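Local structure of MlnE (Bacillus amyloliquefaciens subsp. plantarum, 5D2E) at residues K52-K57 with E78-P83; E58-F63 with A82-V87; M73-E78 with T221-A226. The protein provides the N-terminal B-type ketoreductase of the macrolactin assembly line, which uses NADPH to reduce keto groups on the growing polyketide. One frame throughout, in Å; residues are numbered along the deposited sequence.

Overall arrangement
Contact 1 lies at the surface, where two loops meet, whereas contacts 2 and 3 are largely buried. Contact 2 is strand against strand, with main-chain hydrogen bonds and two apolar faces; contact 3 is helix against helix, carried by a glutamine pair and a small apolar patch; contact 1 relies on ring packing, a tyrosine hydroxyl and a water bridge. The three are close, with centres 10 to 13 Å apart. Contacts 1 and 2 share Ala82 and Pro83, and the Tyr80 hydroxyl reaches Glu58 O. Helix 70-76, which supplies contact 3, links the strands of contact 2 in sequence, and its Met73 meets Phe62 and Phe84.

Contact 1. Residues K52-K57 with E78-P83; sequences KFPHTK and EGYEAP
Tyr80 lies against both Phe53 and Pro54 and carries the central part of the contact. Its CB sits over the centre of the Phe53 ring, 3.7 Å from the centroid and only 9° off the normal, which identifies a CH-pi contact. The two side chains run antiparallel past one another; their ring planes are inclined at 57°, neither stacked nor edge-to-face, and Tyr80 CD1 lies 3.7 Å from Phe53 CG. At the rim of the phenylalanine, in its plane, Glu78 O approaches CZ at 3.3 Å. With chi1 at 176°, Tyr80 CG is placed beside its own carbonyl carbon, anti to the backbone N. The ring beyond receives Pro54 CD over one face, displaced toward the rim, with Pro54 CD 3.7 Å from Tyr80 CE1. The hydroxyl is hydrogen-bonded to Glu58 O, and Thr56 O lies 3.0 Å from Tyr80 OH, at the ring edge. Farther out, Lys57 lays CG 3.4 Å from Glu81 O, and a water accepts from Lys57 NZ while donating to Glu81 OE1. The contact thus joins the loop before strand 60-64 to the loop between helix 70-76 and strand 84-89, with Pro54 and Tyr80 both resting on Ile60 of strand 60-64.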
# COMPACT_ATOMS: atom_id res chain seq x y z
N LYS A 52 -0.56 -28.89 -15.56
CA LYS A 52 -0.37 -27.72 -16.35
C LYS A 52 -1.64 -26.91 -16.62
O LYS A 52 -1.56 -25.70 -16.85
CB LYS A 52 0.26 -28.11 -17.65
CG LYS A 52 1.58 -28.78 -17.45
CD LYS A 52 1.99 -29.49 -18.74
CE LYS A 52 2.68 -28.53 -19.69
NZ LYS A 52 4.17 -28.52 -19.50
N PHE A 53 -2.82 -27.53 -16.62
CA PHE A 53 -4.01 -26.84 -17.13
C PHE A 53 -4.86 -26.22 -16.03
O PHE A 53 -4.87 -26.69 -14.91
CB PHE A 53 -4.93 -27.80 -17.94
CG PHE A 53 -4.31 -28.44 -19.17
CD1 PHE A 53 -3.14 -27.95 -19.77
CD2 PHE A 53 -4.92 -29.53 -19.73
CE1 PHE A 53 -2.61 -28.53 -20.89
CE2 PHE A 53 -4.37 -30.15 -20.84
CZ PHE A 53 -3.25 -29.64 -21.43
N PRO A 54 -5.66 -25.19 -16.39
CA PRO A 54 -6.71 -24.71 -15.50
C PRO A 54 -7.65 -25.86 -15.10
O PRO A 54 -7.75 -26.85 -15.84
CB PRO A 54 -7.43 -23.67 -16.35
CG PRO A 54 -6.53 -23.33 -17.49
CD PRO A 54 -5.66 -24.52 -17.71
N HIS A 55 -8.36 -25.71 -13.99
CA HIS A 55 -9.28 -26.77 -13.49
C HIS A 55 -10.62 -26.89 -14.24
O HIS A 55 -11.28 -27.90 -14.11
CB HIS A 55 -9.59 -26.61 -11.98
CG HIS A 55 -8.74 -27.48 -11.10
ND1 HIS A 55 -8.19 -27.03 -9.91
CD2 HIS A 55 -8.33 -28.76 -11.24
CE1 HIS A 55 -7.48 -28.00 -9.36
NE2 HIS A 55 -7.55 -29.06 -10.15
N THR A 56 -11.03 -25.85 -14.99
CA THR A 56 -12.19 -25.92 -15.88
C THR A 56 -11.69 -25.74 -17.29
O THR A 56 -10.58 -25.25 -17.49
CB THR A 56 -13.19 -24.81 -15.60
OG1 THR A 56 -12.57 -23.54 -15.90
CG2 THR A 56 -13.60 -24.85 -14.15
N LYS A 57 -12.49 -26.14 -18.25
CA LYS A 57 -12.07 -26.06 -19.61
C LYS A 57 -12.74 -24.84 -20.26
O LYS A 57 -13.75 -24.97 -20.94
CB LYS A 57 -12.39 -27.37 -20.32
CG LYS A 57 -12.01 -27.39 -21.79
CD LYS A 57 -11.94 -28.82 -22.33
CE LYS A 57 -13.24 -29.59 -22.14
NZ LYS A 57 -13.13 -30.97 -22.67
N GLU A 78 -0.55 -27.17 -24.77
CA GLU A 78 -0.74 -28.21 -25.81
C GLU A 78 -1.67 -29.27 -25.26
O GLU A 78 -1.47 -29.80 -24.21
CB GLU A 78 0.58 -28.81 -26.26
CG GLU A 78 1.22 -27.94 -27.34
CD GLU A 78 2.64 -28.38 -27.74
OE1 GLU A 78 2.98 -29.53 -27.45
OE2 GLU A 78 3.41 -27.59 -28.34
N GLY A 79 -2.78 -29.51 -25.94
CA GLY A 79 -3.75 -30.51 -25.43
C GLY A 79 -4.94 -29.93 -24.73
O GLY A 79 -5.87 -30.65 -24.38
N TYR A 80 -4.91 -28.61 -24.45
CA TYR A 80 -5.97 -27.97 -23.65
C TYR A 80 -6.95 -27.44 -24.70
O TYR A 80 -6.55 -26.73 -25.62
CB TYR A 80 -5.41 -26.87 -22.81
CG TYR A 80 -6.42 -26.09 -22.04
CD1 TYR A 80 -7.05 -26.65 -20.94
CD2 TYR A 80 -6.72 -24.80 -22.40
CE1 TYR A 80 -7.96 -25.94 -20.22
CE2 TYR A 80 -7.65 -24.05 -21.69
CZ TYR A 80 -8.27 -24.65 -20.59
OH TYR A 80 -9.17 -23.94 -19.83
N GLU A 81 -8.20 -27.85 -24.60
CA GLU A 81 -9.18 -27.61 -25.68
C GLU A 81 -10.18 -26.53 -25.32
O GLU A 81 -11.38 -26.79 -25.06
CB GLU A 81 -9.89 -28.90 -26.04
CG GLU A 81 -8.89 -29.79 -26.77
CD GLU A 81 -9.46 -31.14 -27.17
OE1 GLU A 81 -10.34 -31.68 -26.45
OE2 GLU A 81 -8.98 -31.63 -28.19
N ALA A 82 -9.63 -25.34 -25.18
CA ALA A 82 -10.41 -24.10 -25.06
C ALA A 82 -9.52 -22.99 -25.58
O ALA A 82 -8.28 -23.10 -25.54
CB ALA A 82 -10.77 -23.84 -23.60
N PRO A 83 -10.11 -21.90 -26.01
CA PRO A 83 -9.26 -20.87 -26.62
C PRO A 83 -8.23 -20.24 -25.68
O PRO A 83 -8.52 -20.03 -24.51
CB PRO A 83 -10.24 -19.80 -27.05
CG PRO A 83 -11.59 -20.44 -27.06
CD PRO A 83 -11.55 -21.66 -26.22
O HOH W 1 -10.13 -31.74 -23.72

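Contact 2. Residues E58-F63 with A82-V87; sequences EPILFF and APFIYV
Ile60 and Phe62 are joined to Pro83, Ile85 and Val87 by four backbone hydrogen bonds. Ile60 N donates to Pro83 O at 3.1 Å; Ile60 O then accepts from Ile85 N, Phe62 N donates to Ile85 O, and Phe62 O accepts from Val87 N, each of these three at 2.8 Å. This pattern, with strand directions 15° apart, defines a parallel pair. On one face, Phe62 and Tyr86 extend alongside each other in a common direction; the ring planes are within 22° of parallel, but the rings are displaced and overlap little, Phe62 CD1 being 3.7 Å from Tyr86 CE2. Phe84 meets Phe62 with planes inclined at 64°, its CE1 3.9 Å from Phe62 CB, completing an aromatic cluster. On the other face, Leu61 CD1 rests against both Ile85 CG2 at 3.6 Å and Val87 CG2 at 3.7 Å. In the next shell, Met73 of helix 70-76 touches both Phe62 and Phe84, while the Tyr86 hydroxyl is hydrogen-bonded to Asp66 O and Met69 N. Strand 127-133 pairs with the far edge of strand 60-64. Two parallel strands linked through helix 70-76 form the beta-alpha-beta crossover characteristic of Rossmann-like domains.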
# COMPACT_ATOMS: atom_id res chain seq x y z
N GLU A 58 -12.18 -23.66 -20.01
CA GLU A 58 -12.74 -22.42 -20.43
C GLU A 58 -11.63 -21.52 -20.96
O GLU A 58 -10.48 -21.77 -20.66
CB GLU A 58 -13.42 -21.77 -19.23
CG GLU A 58 -14.76 -22.40 -18.89
CD GLU A 58 -15.32 -21.72 -17.69
OE1 GLU A 58 -16.00 -20.70 -17.84
OE2 GLU A 58 -14.96 -22.13 -16.58
N PRO A 59 -11.97 -20.48 -21.75
CA PRO A 59 -10.98 -19.63 -22.39
C PRO A 59 -10.09 -18.91 -21.34
O PRO A 59 -10.50 -18.62 -20.23
CB PRO A 59 -11.81 -18.67 -23.21
CG PRO A 59 -13.13 -19.39 -23.43
CD PRO A 59 -13.34 -20.12 -22.15
N ILE A 60 -8.84 -18.80 -21.71
CA ILE A 60 -7.80 -18.10 -20.96
C ILE A 60 -7.47 -16.78 -21.70
O ILE A 60 -7.30 -16.78 -22.95
CB ILE A 60 -6.56 -18.96 -20.94
CG1 ILE A 60 -6.85 -20.27 -20.24
CG2 ILE A 60 -5.37 -18.20 -20.33
CD1 ILE A 60 -5.76 -21.31 -20.52
N LEU A 61 -7.37 -15.68 -20.97
CA LEU A 61 -7.08 -14.37 -21.53
C LEU A 61 -5.79 -13.89 -20.87
O LEU A 61 -5.72 -13.81 -19.66
CB LEU A 61 -8.23 -13.41 -21.23
CG LEU A 61 -8.00 -11.97 -21.59
CD1 LEU A 61 -7.77 -11.80 -23.09
CD2 LEU A 61 -9.23 -11.17 -21.17
N PHE A 62 -4.78 -13.56 -21.68
CA PHE A 62 -3.45 -13.24 -21.21
C PHE A 62 -3.08 -11.93 -21.75
O PHE A 62 -3.05 -11.75 -22.98
CB PHE A 62 -2.50 -14.34 -21.79
CG PHE A 62 -1.15 -14.47 -21.11
CD1 PHE A 62 -0.23 -13.45 -21.16
CD2 PHE A 62 -0.82 -15.62 -20.43
CE1 PHE A 62 1.01 -13.54 -20.54
CE2 PHE A 62 0.45 -15.74 -19.79
CZ PHE A 62 1.34 -14.68 -19.85
N PHE A 63 -2.71 -10.99 -20.86
CA PHE A 63 -2.27 -9.66 -21.21
C PHE A 63 -0.77 -9.62 -20.98
O PHE A 63 -0.30 -9.98 -19.88
CB PHE A 63 -2.91 -8.62 -20.28
CG PHE A 63 -4.42 -8.44 -20.44
CD1 PHE A 63 -4.94 -7.74 -21.48
CD2 PHE A 63 -5.29 -8.95 -19.49
CE1 PHE A 63 -6.28 -7.55 -21.62
CE2 PHE A 63 -6.67 -8.79 -19.62
CZ PHE A 63 -7.16 -8.05 -20.69
N ALA A 82 -9.63 -25.34 -25.18
CA ALA A 82 -10.41 -24.10 -25.06
C ALA A 82 -9.52 -22.99 -25.58
O ALA A 82 -8.28 -23.10 -25.54
CB ALA A 82 -10.77 -23.84 -23.60
N PRO A 83 -10.11 -21.90 -26.01
CA PRO A 83 -9.26 -20.87 -26.62
C PRO A 83 -8.23 -20.24 -25.68
O PRO A 83 -8.52 -20.03 -24.51
CB PRO A 83 -10.24 -19.80 -27.05
CG PRO A 83 -11.59 -20.44 -27.06
CD PRO A 83 -11.55 -21.66 -26.22
N PHE A 84 -7.09 -19.85 -26.25
CA PHE A 84 -6.11 -19.00 -25.57
C PHE A 84 -6.05 -17.67 -26.27
O PHE A 84 -5.78 -17.57 -27.48
CB PHE A 84 -4.78 -19.74 -25.54
CG PHE A 84 -3.66 -18.97 -24.92
CD1 PHE A 84 -3.61 -18.76 -23.56
CD2 PHE A 84 -2.64 -18.45 -25.71
CE1 PHE A 84 -2.57 -18.06 -23.00
CE2 PHE A 84 -1.58 -17.79 -25.14
CZ PHE A 84 -1.54 -17.59 -23.79
N ILE A 85 -6.41 -16.60 -25.55
CA ILE A 85 -6.43 -15.26 -26.12
C ILE A 85 -5.21 -14.48 -25.61
O ILE A 85 -5.00 -14.37 -24.38
CB ILE A 85 -7.72 -14.53 -25.70
CG1 ILE A 85 -8.96 -15.41 -26.01
CG2 ILE A 85 -7.78 -13.17 -26.37
CD1 ILE A 85 -9.19 -15.77 -27.49
N TYR A 86 -4.43 -13.94 -26.50
CA TYR A 86 -3.16 -13.28 -26.12
C TYR A 86 -3.11 -11.89 -26.64
O TYR A 86 -3.18 -11.60 -27.84
CB TYR A 86 -1.98 -14.10 -26.60
CG TYR A 86 -0.64 -13.71 -26.07
CD1 TYR A 86 0.11 -12.76 -26.72
CD2 TYR A 86 -0.07 -14.34 -24.98
CE1 TYR A 86 1.38 -12.42 -26.24
CE2 TYR A 86 1.19 -14.03 -24.52
CZ TYR A 86 1.90 -13.05 -25.12
OH TYR A 86 3.20 -12.70 -24.72
N VAL A 87 -3.09 -10.95 -25.70
CA VAL A 87 -3.19 -9.55 -26.01
C VAL A 87 -1.91 -8.81 -25.66
O VAL A 87 -1.45 -8.86 -24.52
CB VAL A 87 -4.33 -8.92 -25.19
CG1 VAL A 87 -4.59 -7.47 -25.65
CG2 VAL A 87 -5.58 -9.79 -25.26

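Contact 3. Residues M73-E78 with T221-A226; sequences MKRQLE and TKQHIA
Gln76 and Gln223 meet through their amides: Gln223 NE2 donates to Gln76 OE1 at 3.0 Å. The two side chains have similar conformations, each with CG anti to its backbone N and then a bend at chi2, 86° in Gln76, which turns CD aside from the extended path. The acceptor lies close to the plane of the Gln223 amide, whereas the donor is tilted 27° from the Gln76 carbonyl plane; the two amide planes are turned 40° apart. Gln76 also sets CD 3.9 Å from Ala226 CB. Beside it, the bend at chi2 of Met73 brings SD to 4.0 Å from Ala226 CB. This methyl is thereby approached by both a flat amide and a thioether. Further along, Arg75 NH1 comes to 4.1 Å from Gln223 OE1, which lies at the edge of the guanidinium, near its plane; at that separation it is a proximity rather than a bond. The buried amide of Gln76 has more partners, as its NE2 is hydrogen-bonded to Ser230 OG, and Gln223 NE2 is also bonded to Asp227 OD1. A polar pair beside a small apolar patch thus joins two helices of the Rossmann-like N-terminal part, consistent with the structural subdomain of modular ketoreductases and remote from the NADP site.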
# COMPACT_ATOMS: atom_id res chain seq x y z
N MET A 73 3.61 -20.33 -23.62
CA MET A 73 2.29 -20.61 -23.10
C MET A 73 1.55 -21.52 -24.09
O MET A 73 0.82 -22.41 -23.68
CB MET A 73 1.48 -19.31 -22.88
CG MET A 73 1.89 -18.44 -21.70
SD MET A 73 1.92 -19.35 -20.18
CE MET A 73 0.24 -19.79 -19.92
N LYS A 74 1.71 -21.30 -25.40
CA LYS A 74 1.12 -22.30 -26.37
C LYS A 74 1.62 -23.75 -26.12
O LYS A 74 0.81 -24.73 -26.04
CB LYS A 74 1.47 -21.91 -27.81
CG LYS A 74 0.88 -20.60 -28.25
CD LYS A 74 -0.67 -20.59 -28.18
CE LYS A 74 -1.31 -21.55 -29.20
NZ LYS A 74 -2.78 -21.54 -29.02
N ARG A 75 2.93 -23.85 -25.88
CA ARG A 75 3.51 -25.16 -25.54
C ARG A 75 2.97 -25.71 -24.25
O ARG A 75 2.57 -26.87 -24.15
CB ARG A 75 5.01 -25.14 -25.53
CG ARG A 75 5.57 -26.55 -25.34
CD ARG A 75 7.08 -26.65 -25.62
NE ARG A 75 7.59 -25.52 -26.42
CZ ARG A 75 8.29 -24.50 -25.92
NH1 ARG A 75 8.59 -24.48 -24.63
NH2 ARG A 75 8.70 -23.52 -26.73
N GLN A 76 2.81 -24.83 -23.27
CA GLN A 76 2.30 -25.29 -21.99
C GLN A 76 0.87 -25.84 -22.09
O GLN A 76 0.48 -26.78 -21.37
CB GLN A 76 2.36 -24.09 -21.00
CG GLN A 76 2.02 -24.52 -19.58
CD GLN A 76 3.22 -25.04 -18.82
OE1 GLN A 76 4.24 -25.33 -19.42
NE2 GLN A 76 3.13 -25.06 -17.48
N LEU A 77 0.09 -25.25 -22.98
CA LEU A 77 -1.34 -25.56 -23.11
C LEU A 77 -1.62 -26.56 -24.23
O LEU A 77 -2.81 -26.78 -24.60
CB LEU A 77 -2.10 -24.26 -23.39
CG LEU A 77 -2.09 -23.27 -22.24
CD1 LEU A 77 -2.60 -21.94 -22.73
CD2 LEU A 77 -2.89 -23.82 -21.09
N GLU A 78 -0.55 -27.17 -24.77
CA GLU A 78 -0.74 -28.21 -25.81
C GLU A 78 -1.67 -29.27 -25.26
O GLU A 78 -1.47 -29.80 -24.21
CB GLU A 78 0.58 -28.81 -26.26
CG GLU A 78 1.22 -27.94 -27.34
CD GLU A 78 2.64 -28.38 -27.74
OE1 GLU A 78 2.98 -29.53 -27.45
OE2 GLU A 78 3.41 -27.59 -28.34
N THR A 221 13.06 -17.95 -15.90
CA THR A 221 12.92 -18.17 -17.32
C THR A 221 11.45 -18.12 -17.67
O THR A 221 10.59 -18.22 -16.80
CB THR A 221 13.46 -19.56 -17.69
OG1 THR A 221 12.69 -20.58 -17.02
CG2 THR A 221 14.94 -19.67 -17.21
N LYS A 222 11.18 -18.07 -18.98
CA LYS A 222 9.80 -18.09 -19.48
C LYS A 222 9.11 -19.32 -19.05
O LYS A 222 7.96 -19.27 -18.61
CB LYS A 222 9.73 -17.91 -20.99
CG LYS A 222 10.18 -16.52 -21.42
CD LYS A 222 10.49 -16.56 -22.90
CE LYS A 222 10.85 -15.19 -23.45
NZ LYS A 222 10.63 -15.19 -24.94
N GLN A 223 9.80 -20.45 -19.12
CA GLN A 223 9.19 -21.66 -18.65
C GLN A 223 8.88 -21.65 -17.17
O GLN A 223 7.86 -22.22 -16.78
CB GLN A 223 10.04 -22.90 -19.00
CG GLN A 223 9.41 -24.21 -18.61
CD GLN A 223 8.11 -24.51 -19.38
OE1 GLN A 223 8.00 -24.26 -20.62
NE2 GLN A 223 7.09 -25.01 -18.65
N HIS A 224 9.77 -21.12 -16.32
CA HIS A 224 9.46 -21.07 -14.87
C HIS A 224 8.20 -20.20 -14.62
O HIS A 224 7.39 -20.49 -13.76
CB HIS A 224 10.62 -20.48 -14.05
CG HIS A 224 11.75 -21.43 -13.76
ND1 HIS A 224 13.07 -21.13 -14.09
CD2 HIS A 224 11.79 -22.63 -13.13
CE1 HIS A 224 13.85 -22.13 -13.72
NE2 HIS A 224 13.11 -23.04 -13.12
N ILE A 225 8.03 -19.16 -15.42
CA ILE A 225 6.83 -18.34 -15.30
C ILE A 225 5.57 -19.17 -15.63
O ILE A 225 4.58 -19.18 -14.89
CB ILE A 225 6.91 -17.10 -16.15
CG1 ILE A 225 8.08 -16.24 -15.70
CG2 ILE A 225 5.60 -16.32 -15.99
CD1 ILE A 225 8.34 -14.99 -16.51
N ALA A 226 5.63 -19.91 -16.74
CA ALA A 226 4.54 -20.74 -17.10
C ALA A 226 4.25 -21.67 -16.03
O ALA A 226 3.06 -22.00 -15.77
CB ALA A 226 4.82 -21.48 -18.38